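Local atomic coordinates of lipase (Pelosinus fermentans, PDB entry 5AH0), a protein that hydrolyses ester bonds as a zinc-containing lipase of the alpha/beta-hydrolase clan and also breaks down the polyester poly(butylene adipate-co-terephthalate). Residues F12-L23 with F175-L186. Sequence-based numbering, arbitrary orientation.
Sequences FMGWGRNEVLGL and FGDFAKNLVASL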
loop_
_atom_site.group_PDB
_atom_site.type_symbol
_atom_site.label_atom_id
_atom_site.label_comp_id
_atom_site.label_asym_id
_atom_site.label_seq_id
_atom_site.Cartn_x
_atom_site.Cartn_y
_atom_site.Cartn_z
ATOM N N PHE A 12 3.171 2.576 1.743
ATOM C CA PHE A 12 4.425 3.286 1.526
ATOM C C PHE A 12 5.421 3.061 2.678
ATOM O O PHE A 12 5.091 3.301 3.827
ATOM C CB PHE A 12 4.099 4.770 1.321
ATOM C CG PHE A 12 5.293 5.675 1.269
ATOM C CD1 PHE A 12 6.411 5.351 0.517
ATOM C CD2 PHE A 12 5.282 6.871 1.968
ATOM C CE1 PHE A 12 7.512 6.204 0.475
ATOM C CE2 PHE A 12 6.368 7.724 1.934
ATOM C CZ PHE A 12 7.486 7.393 1.183
ATOM N N MET A 13 6.625 2.591 2.345
ATOM C CA MET A 13 7.694 2.282 3.310
ATOM C C MET A 13 7.383 1.107 4.220
ATOM O O MET A 13 8.115 0.853 5.181
ATOM C CB MET A 13 8.031 3.490 4.186
ATOM C CG MET A 13 8.516 4.719 3.441
ATOM S SD MET A 13 10.050 4.420 2.584
ATOM C CE MET A 13 11.128 3.807 3.878
ATOM N N GLY A 14 6.312 0.385 3.916
ATOM C CA GLY A 14 5.963 -0.809 4.667
ATOM C C GLY A 14 7.021 -1.887 4.531
ATOM O O GLY A 14 7.808 -1.862 3.580
ATOM N N TRP A 15 7.036 -2.828 5.478
ATOM C CA TRP A 15 8.063 -3.881 5.563
ATOM C C TRP A 15 7.483 -5.268 5.871
ATOM O O TRP A 15 6.392 -5.385 6.428
ATOM C CB TRP A 15 9.103 -3.512 6.630
ATOM C CG TRP A 15 8.525 -3.392 7.998
ATOM C CD1 TRP A 15 8.453 -4.372 8.955
ATOM C CD2 TRP A 15 7.930 -2.223 8.577
ATOM N NE1 TRP A 15 7.839 -3.880 10.093
ATOM C CE2 TRP A 15 7.523 -2.562 9.890
ATOM C CE3 TRP A 15 7.706 -0.922 8.119
ATOM C CZ2 TRP A 15 6.904 -1.646 10.740
ATOM C CZ3 TRP A 15 7.079 -0.021 8.965
ATOM C CH2 TRP A 15 6.684 -0.389 10.256
ATOM N N GLY A 16 8.217 -6.319 5.498
ATOM C CA GLY A 16 7.739 -7.683 5.648
ATOM C C GLY A 16 8.126 -8.311 6.974
ATOM O O GLY A 16 8.960 -7.776 7.703
ATOM N N ARG A 17 7.541 -9.469 7.266
ATOM C CA ARG A 17 7.653 -10.105 8.578
ATOM C C ARG A 17 9.078 -10.550 8.890
ATOM O O ARG A 17 9.441 -10.726 10.051
ATOM C CB ARG A 17 6.704 -11.302 8.654
ATOM C CG ARG A 17 5.255 -10.956 8.315
ATOM C CD ARG A 17 4.387 -12.211 8.151
ATOM N NE ARG A 17 4.525 -13.153 9.263
ATOM C CZ ARG A 17 3.944 -13.019 10.458
ATOM N NH1 ARG A 17 3.175 -11.971 10.728
ATOM N NH2 ARG A 17 4.143 -13.941 11.392
ATOM N N ASN A 18 9.884 -10.734 7.849
ATOM C CA ASN A 18 11.269 -11.151 8.015
ATOM C C ASN A 18 12.197 -9.948 8.165
ATOM O O ASN A 18 13.419 -10.086 8.187
ATOM C CB ASN A 18 11.696 -12.000 6.826
ATOM C CG ASN A 18 10.883 -13.276 6.707
ATOM O OD1 ASN A 18 10.490 -13.873 7.715
ATOM N ND2 ASN A 18 10.608 -13.691 5.472
ATOM N N GLU A 19 11.599 -8.764 8.249
ATOM C CA GLU A 19 12.325 -7.515 8.413
ATOM C C GLU A 19 11.920 -6.833 9.709
ATOM O O GLU A 19 10.851 -7.120 10.250
ATOM C CB GLU A 19 12.055 -6.577 7.239
ATOM C CG GLU A 19 12.592 -7.048 5.906
ATOM C CD GLU A 19 12.035 -6.235 4.745
ATOM O OE1 GLU A 19 10.796 -6.092 4.657
ATOM O OE2 GLU A 19 12.834 -5.743 3.917
ATOM N N VAL A 20 12.770 -5.928 10.192
ATOM C CA VAL A 20 12.481 -5.135 11.383
ATOM C C VAL A 20 12.016 -6.037 12.509
ATOM O O VAL A 20 10.850 -6.002 12.906
ATOM C CB VAL A 20 11.403 -4.065 11.110
ATOM C CG1 VAL A 20 11.276 -3.110 12.292
ATOM C CG2 VAL A 20 11.739 -3.287 9.854
ATOM N N LEU A 21 12.931 -6.860 13.005
ATOM C CA LEU A 21 12.628 -7.757 14.106
ATOM C C LEU A 21 12.062 -6.969 15.268
ATOM O O LEU A 21 12.554 -5.888 15.594
ATOM C CB LEU A 21 13.875 -8.521 14.539
ATOM C CG LEU A 21 14.046 -9.891 13.895
ATOM C CD1 LEU A 21 14.113 -9.788 12.374
ATOM C CD2 LEU A 21 15.297 -10.562 14.440
ATOM N N GLY A 22 11.011 -7.495 15.879
ATOM C CA GLY A 22 10.477 -6.879 17.069
ATOM C C GLY A 22 9.324 -5.938 16.819
ATOM O O GLY A 22 8.691 -5.491 17.765
ATOM N N LEU A 23 9.054 -5.615 15.559
ATOM C CA LEU A 23 7.924 -4.751 15.217
ATOM C C LEU A 23 7.258 -5.204 13.919
ATOM O O LEU A 23 7.829 -5.071 12.835
ATOM C CB LEU A 23 8.362 -3.290 15.087
ATOM C CG LEU A 23 7.216 -2.269 15.156
ATOM C CD1 LEU A 23 6.681 -2.151 16.572
ATOM C CD2 LEU A 23 7.621 -0.923 14.640
ATOM N N PHE A 175 9.397 13.943 0.465
ATOM C CA PHE A 175 9.201 12.510 0.250
ATOM C C PHE A 175 10.427 11.703 0.685
ATOM O O PHE A 175 10.309 10.713 1.389
ATOM C CB PHE A 175 8.891 12.244 -1.223
ATOM C CG PHE A 175 8.985 10.797 -1.619
ATOM C CD1 PHE A 175 10.201 10.244 -2.010
ATOM C CD2 PHE A 175 7.856 9.997 -1.629
ATOM C CE1 PHE A 175 10.292 8.930 -2.375
ATOM C CE2 PHE A 175 7.936 8.670 -2.008
ATOM C CZ PHE A 175 9.152 8.134 -2.379
ATOM N N GLY A 176 11.606 12.117 0.236
ATOM C CA GLY A 176 12.839 11.456 0.624
ATOM C C GLY A 176 13.198 11.683 2.087
ATOM O O GLY A 176 13.817 10.830 2.724
ATOM N N ASP A 177 12.825 12.838 2.628
ATOM C CA ASP A 177 13.093 13.096 4.031
ATOM C C ASP A 177 12.257 12.154 4.881
ATOM O O ASP A 177 12.730 11.614 5.884
ATOM C CB ASP A 177 12.779 14.538 4.406
ATOM C CG ASP A 177 13.028 14.817 5.876
ATOM O OD1 ASP A 177 14.195 15.078 6.245
ATOM O OD2 ASP A 177 12.065 14.749 6.672
ATOM N N PHE A 178 11.008 11.960 4.468
ATOM C CA PHE A 178 10.122 11.061 5.180
ATOM C C PHE A 178 10.650 9.631 5.138
ATOM O O PHE A 178 10.623 8.924 6.137
ATOM C CB PHE A 178 8.713 11.090 4.610
ATOM C CG PHE A 178 7.785 10.172 5.331
ATOM C CD1 PHE A 178 7.234 10.554 6.538
ATOM C CD2 PHE A 178 7.520 8.904 4.847
ATOM C CE1 PHE A 178 6.415 9.696 7.236
ATOM C CE2 PHE A 178 6.695 8.036 5.544
ATOM C CZ PHE A 178 6.148 8.432 6.736
ATOM N N ALA A 179 11.113 9.197 3.972
ATOM C CA ALA A 179 11.600 7.837 3.852
ATOM C C ALA A 179 12.785 7.611 4.781
ATOM O O ALA A 179 12.754 6.708 5.626
ATOM C CB ALA A 179 11.976 7.530 2.418
ATOM N N LYS A 180 13.813 8.447 4.633
ATOM C CA LYS A 180 15.000 8.356 5.466
ATOM C C LYS A 180 14.641 8.326 6.945
ATOM O O LYS A 180 15.119 7.469 7.692
ATOM C CB LYS A 180 15.935 9.526 5.186
ATOM C CG LYS A 180 16.659 9.439 3.852
ATOM C CD LYS A 180 17.122 10.818 3.406
ATOM C CE LYS A 180 18.248 10.699 2.399
ATOM N NZ LYS A 180 18.591 12.000 1.788
ATOM N N ASN A 181 13.762 9.230 7.368
ATOM C CA ASN A 181 13.417 9.309 8.779
ATOM C C ASN A 181 12.610 8.112 9.267
ATOM O O ASN A 181 12.736 7.710 10.420
ATOM C CB ASN A 181 12.657 10.594 9.062
ATOM C CG ASN A 181 13.579 11.777 9.214
ATOM O OD1 ASN A 181 14.244 11.932 10.245
ATOM N ND2 ASN A 181 13.635 12.624 8.186
ATOM N N LEU A 182 11.801 7.514 8.399
ATOM C CA LEU A 182 11.071 6.322 8.814
ATOM C C LEU A 182 12.032 5.169 9.108
ATOM O O LEU A 182 11.874 4.471 10.099
ATOM C CB LEU A 182 10.056 5.892 7.760
ATOM C CG LEU A 182 9.305 4.650 8.249
ATOM C CD1 LEU A 182 7.835 4.905 8.380
ATOM C CD2 LEU A 182 9.568 3.449 7.352
ATOM N N VAL A 183 13.025 4.961 8.252
ATOM C CA VAL A 183 14.008 3.913 8.510
ATOM C C VAL A 183 14.766 4.213 9.788
ATOM O O VAL A 183 14.918 3.352 10.647
ATOM C CB VAL A 183 15.018 3.761 7.365
ATOM C CG1 VAL A 183 16.031 2.657 7.689
ATOM C CG2 VAL A 183 14.299 3.453 6.082
ATOM N N ALA A 184 15.223 5.451 9.912
ATOM C CA ALA A 184 15.953 5.874 11.091
ATOM C C ALA A 184 15.096 5.697 12.326
ATOM O O ALA A 184 15.578 5.257 13.371
ATOM C CB ALA A 184 16.385 7.313 10.950
ATOM N N SER A 185 13.810 5.998 12.188
ATOM C CA SER A 185 12.880 5.865 13.301
ATOM C C SER A 185 12.728 4.417 13.744
ATOM O O SER A 185 12.734 4.130 14.935
ATOM C CB SER A 185 11.508 6.419 12.934
ATOM O OG SER A 185 10.601 6.266 14.016
ATOM N N LEU A 186 12.582 3.508 12.782
ATOM C CA LEU A 186 12.435 2.090 13.098
ATOM C C LEU A 186 13.662 1.542 13.828
ATOM O O LEU A 186 13.539 0.807 14.810
ATOM C CB LEU A 186 12.194 1.289 11.825
ATOM C CG LEU A 186 10.891 1.552 11.073
ATOM C CD1 LEU A 186 10.820 0.639 9.848
ATOM C CD2 LEU A 186 9.677 1.373 11.972
#
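The ring of Phe-12 lies obliquely against the rings of two helix residues one turn apart, Phe-175 and Phe-178, barely overlapping either. Phe-12 CZ lies 3.5 Å from Phe-175 CE2, with the planes inclined by only 19°; the ring centroids, however, are 5.1 Å apart, so the rings are slid past each other rather than stacked squarely. Toward Phe-178 the inclination is 30° and the approach closest at Phe-12 CE2 to Phe-178 CD2, 3.3 Å. The three rings form an aromatic cluster, which Phe-290 extends edge-to-face on Phe-178. Replacing Phe-12 by an alanine would probably open a gap beside Phe-175 and Phe-178 and leave both rings without their shared aromatic neighbour. Met-13 continues the apolar seam along the helix. Its chain is bent at chi2 and chi3, which brings Met-13 SD to 3.7 Å from Ala-179 CB and curls CE toward Val-183 CG2, while Met-13 CB meets Leu-182 CD2 at 3.5 Å. At the other end, Leu-186 sets CD1 over one face of the Trp-15 indole, 4.0 Å from the centroid of the six-membered ring and 18° off the normal, a CH-pi contact. Val-20 CG2 covers part of the same face and also touches Leu-186 CD1. The indole is kept from turning by Trp-15 NE1, which donates in the ring plane to Leu-23 O at 3.0 Å. No hydrogen bond joins the two segments, and every touching residue is buried. The loop after strand 6-9 of the parallel alpha/beta-hydrolase sheet thus packs on helix 173-190, which also meets helix 215-223, where Phe-175 and Ala-179 touch Phe-223.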